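Local coordinates for protein endoglucanase (Thermotoga maritima, PDB 1VHO) that is probably a metal-dependent aminopeptidase of the M42 family, thought to use two divalent cations per subunit, despite its endoglucanase name, at residues L14-G19 with Q157-T162. Residues are numbered along the deposited sequence; the frame is centred on the assembly and turned at random.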
loop_
_atom_site.group_PDB
_atom_site.type_symbol
_atom_site.label_atom_id
_atom_site.label_comp_id
_atom_site.label_asym_id
_atom_site.label_seq_id
_atom_site.Cartn_x
_atom_site.Cartn_y
_atom_site.Cartn_z
ATOM N N LEU A 14 7.089 -7.595 -1.383
ATOM C CA LEU A 14 5.934 -6.965 -0.694
ATOM C C LEU A 14 4.670 -7.167 -1.523
ATOM O O LEU A 14 3.624 -7.481 -0.991
ATOM C CB LEU A 14 6.182 -5.475 -0.453
ATOM C CG LEU A 14 7.165 -5.136 0.709
ATOM C CD1 LEU A 14 7.573 -3.658 0.629
ATOM C CD2 LEU A 14 6.471 -5.450 2.022
ATOM N N SER A 15 4.828 -7.036 -2.839
ATOM C CA SER A 15 3.680 -7.240 -3.746
ATOM C C SER A 15 3.160 -8.678 -3.688
ATOM O O SER A 15 1.927 -8.890 -3.663
ATOM C CB SER A 15 4.186 -6.908 -5.156
ATOM O OG SER A 15 3.183 -7.292 -6.099
ATOM N N ASN A 16 4.059 -9.658 -3.633
ATOM C CA ASN A 16 3.633 -11.066 -3.636
ATOM C C ASN A 16 2.951 -11.519 -2.358
ATOM O O ASN A 16 2.168 -12.483 -2.437
ATOM C CB ASN A 16 4.803 -12.005 -3.955
ATOM C CG ASN A 16 5.258 -11.873 -5.400
ATOM O OD1 ASN A 16 4.508 -11.489 -6.295
ATOM N ND2 ASN A 16 6.520 -12.228 -5.660
ATOM N N LEU A 17 3.298 -10.982 -1.189
ATOM C CA LEU A 17 2.625 -11.337 0.053
ATOM C C LEU A 17 1.112 -11.053 -0.036
ATOM O O LEU A 17 0.669 -10.104 -0.710
ATOM C CB LEU A 17 3.167 -10.441 1.180
ATOM C CG LEU A 17 4.665 -10.672 1.480
ATOM C CD1 LEU A 17 5.142 -9.475 2.320
ATOM C CD2 LEU A 17 4.816 -11.988 2.232
ATOM N N ASP A 18 0.339 -11.868 0.706
ATOM C CA ASP A 18 -1.102 -11.676 0.723
ATOM C C ASP A 18 -1.583 -11.091 2.040
ATOM O O ASP A 18 -1.474 -11.733 3.105
ATOM C CB ASP A 18 -1.838 -12.986 0.414
ATOM C CG ASP A 18 -1.539 -13.560 -0.957
ATOM O OD1 ASP A 18 -1.129 -12.817 -1.875
ATOM O OD2 ASP A 18 -1.682 -14.806 -1.164
ATOM N N GLY A 19 -2.182 -9.894 1.952
ATOM C CA GLY A 19 -2.746 -9.260 3.162
ATOM C C GLY A 19 -4.011 -8.496 2.805
ATOM O O GLY A 19 -4.040 -7.255 2.731
ATOM N N GLN A 157 -1.094 -13.032 -8.650
ATOM C CA GLN A 157 -0.110 -12.392 -9.536
ATOM C C GLN A 157 1.290 -12.502 -8.931
ATOM O O GLN A 157 1.471 -12.152 -7.748
ATOM C CB GLN A 157 -0.403 -10.882 -9.633
ATOM C CG GLN A 157 0.546 -10.097 -10.577
ATOM C CD GLN A 157 0.303 -10.447 -12.024
ATOM O OE1 GLN A 157 -0.815 -10.702 -12.477
ATOM N NE2 GLN A 157 1.342 -10.443 -12.896
ATOM N N THR A 158 2.221 -12.894 -9.782
ATOM C CA THR A 158 3.634 -12.995 -9.330
ATOM C C THR A 158 4.332 -11.734 -9.855
ATOM O O THR A 158 4.255 -11.467 -11.056
ATOM C CB THR A 158 4.238 -14.259 -9.923
ATOM O OG1 THR A 158 3.583 -15.389 -9.247
ATOM C CG2 THR A 158 5.740 -14.391 -9.638
ATOM N N ALA A 159 4.950 -10.961 -8.969
ATOM C CA ALA A 159 5.572 -9.729 -9.418
ATOM C C ALA A 159 6.774 -9.977 -10.348
ATOM O O ALA A 159 7.450 -11.011 -10.204
ATOM C CB ALA A 159 6.038 -8.916 -8.204
ATOM N N PHE A 160 7.053 -9.019 -11.222
ATOM C CA PHE A 160 8.200 -9.175 -12.126
ATOM C C PHE A 160 8.844 -7.809 -12.377
ATOM O O PHE A 160 8.336 -6.740 -12.057
ATOM C CB PHE A 160 7.810 -9.793 -13.467
ATOM C CG PHE A 160 6.821 -9.081 -14.344
ATOM C CD1 PHE A 160 7.233 -8.112 -15.251
ATOM C CD2 PHE A 160 5.474 -9.335 -14.268
ATOM C CE1 PHE A 160 6.311 -7.443 -16.051
ATOM C CE2 PHE A 160 4.537 -8.697 -15.060
ATOM C CZ PHE A 160 4.979 -7.724 -15.961
ATOM N N GLU A 161 10.060 -7.885 -12.920
ATOM C CA GLU A 161 10.775 -6.676 -13.289
ATOM C C GLU A 161 10.843 -6.636 -14.818
ATOM O O GLU A 161 10.923 -7.681 -15.499
ATOM C CB GLU A 161 12.207 -6.732 -12.735
ATOM C CG GLU A 161 12.240 -6.523 -11.233
ATOM C CD GLU A 161 13.619 -6.617 -10.616
ATOM O OE1 GLU A 161 14.309 -7.649 -10.880
ATOM O OE2 GLU A 161 13.999 -5.729 -9.815
ATOM N N THR A 162 10.650 -5.452 -15.356
ATOM C CA THR A 162 10.740 -5.245 -16.788
ATOM C C THR A 162 11.324 -3.843 -17.025
ATOM O O THR A 162 10.851 -2.919 -16.402
ATOM C CB THR A 162 9.428 -5.403 -17.534
ATOM O OG1 THR A 162 9.655 -5.071 -18.936
ATOM C CG2 THR A 162 8.357 -4.441 -16.988
HETATM O O HOH W 1 2.372 -9.477 -7.726
HETATM O O HOH W 2 8.249 -12.278 -7.894
#
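N16, in the last turn of helix 7-16, reaches across to the backbone of A159, just ahead of strand 160-162. From CB outward, CG sits anti to the carbonyl carbon (chi1 -69°) and comes within 4.1 Å of A159 CB. At the tip the amide divides its work. OD1 accepts a hydrogen bond of 2.8 Å from A159 N; the N-H points at it nearly straight, 161°, and lies in the carbonyl plane on a lone pair. ND2 gives a hydrogen to a water that in turn donates to A159 O, so both backbone polar groups of A159 are read by one amide, one directly and one through water. A second water donates to S15 OG and to Q157 O, tying the preceding helix residue to the same loop; S15 OG also hydrogen-bonds K169 O. A159 CB points toward the helix, 3.9 Å from S15 OG, and also touches M12 one turn earlier. An alanine at N16 would probably leave A159 N without its acceptor and the water on A159 O without its amide donor, letting the loop shift. Little apolar surface is involved: the N-terminal helix is fastened to the chain leaving strand 152-155 of the six-stranded sheet by directional polar bonds, with two waters bridging the two segments.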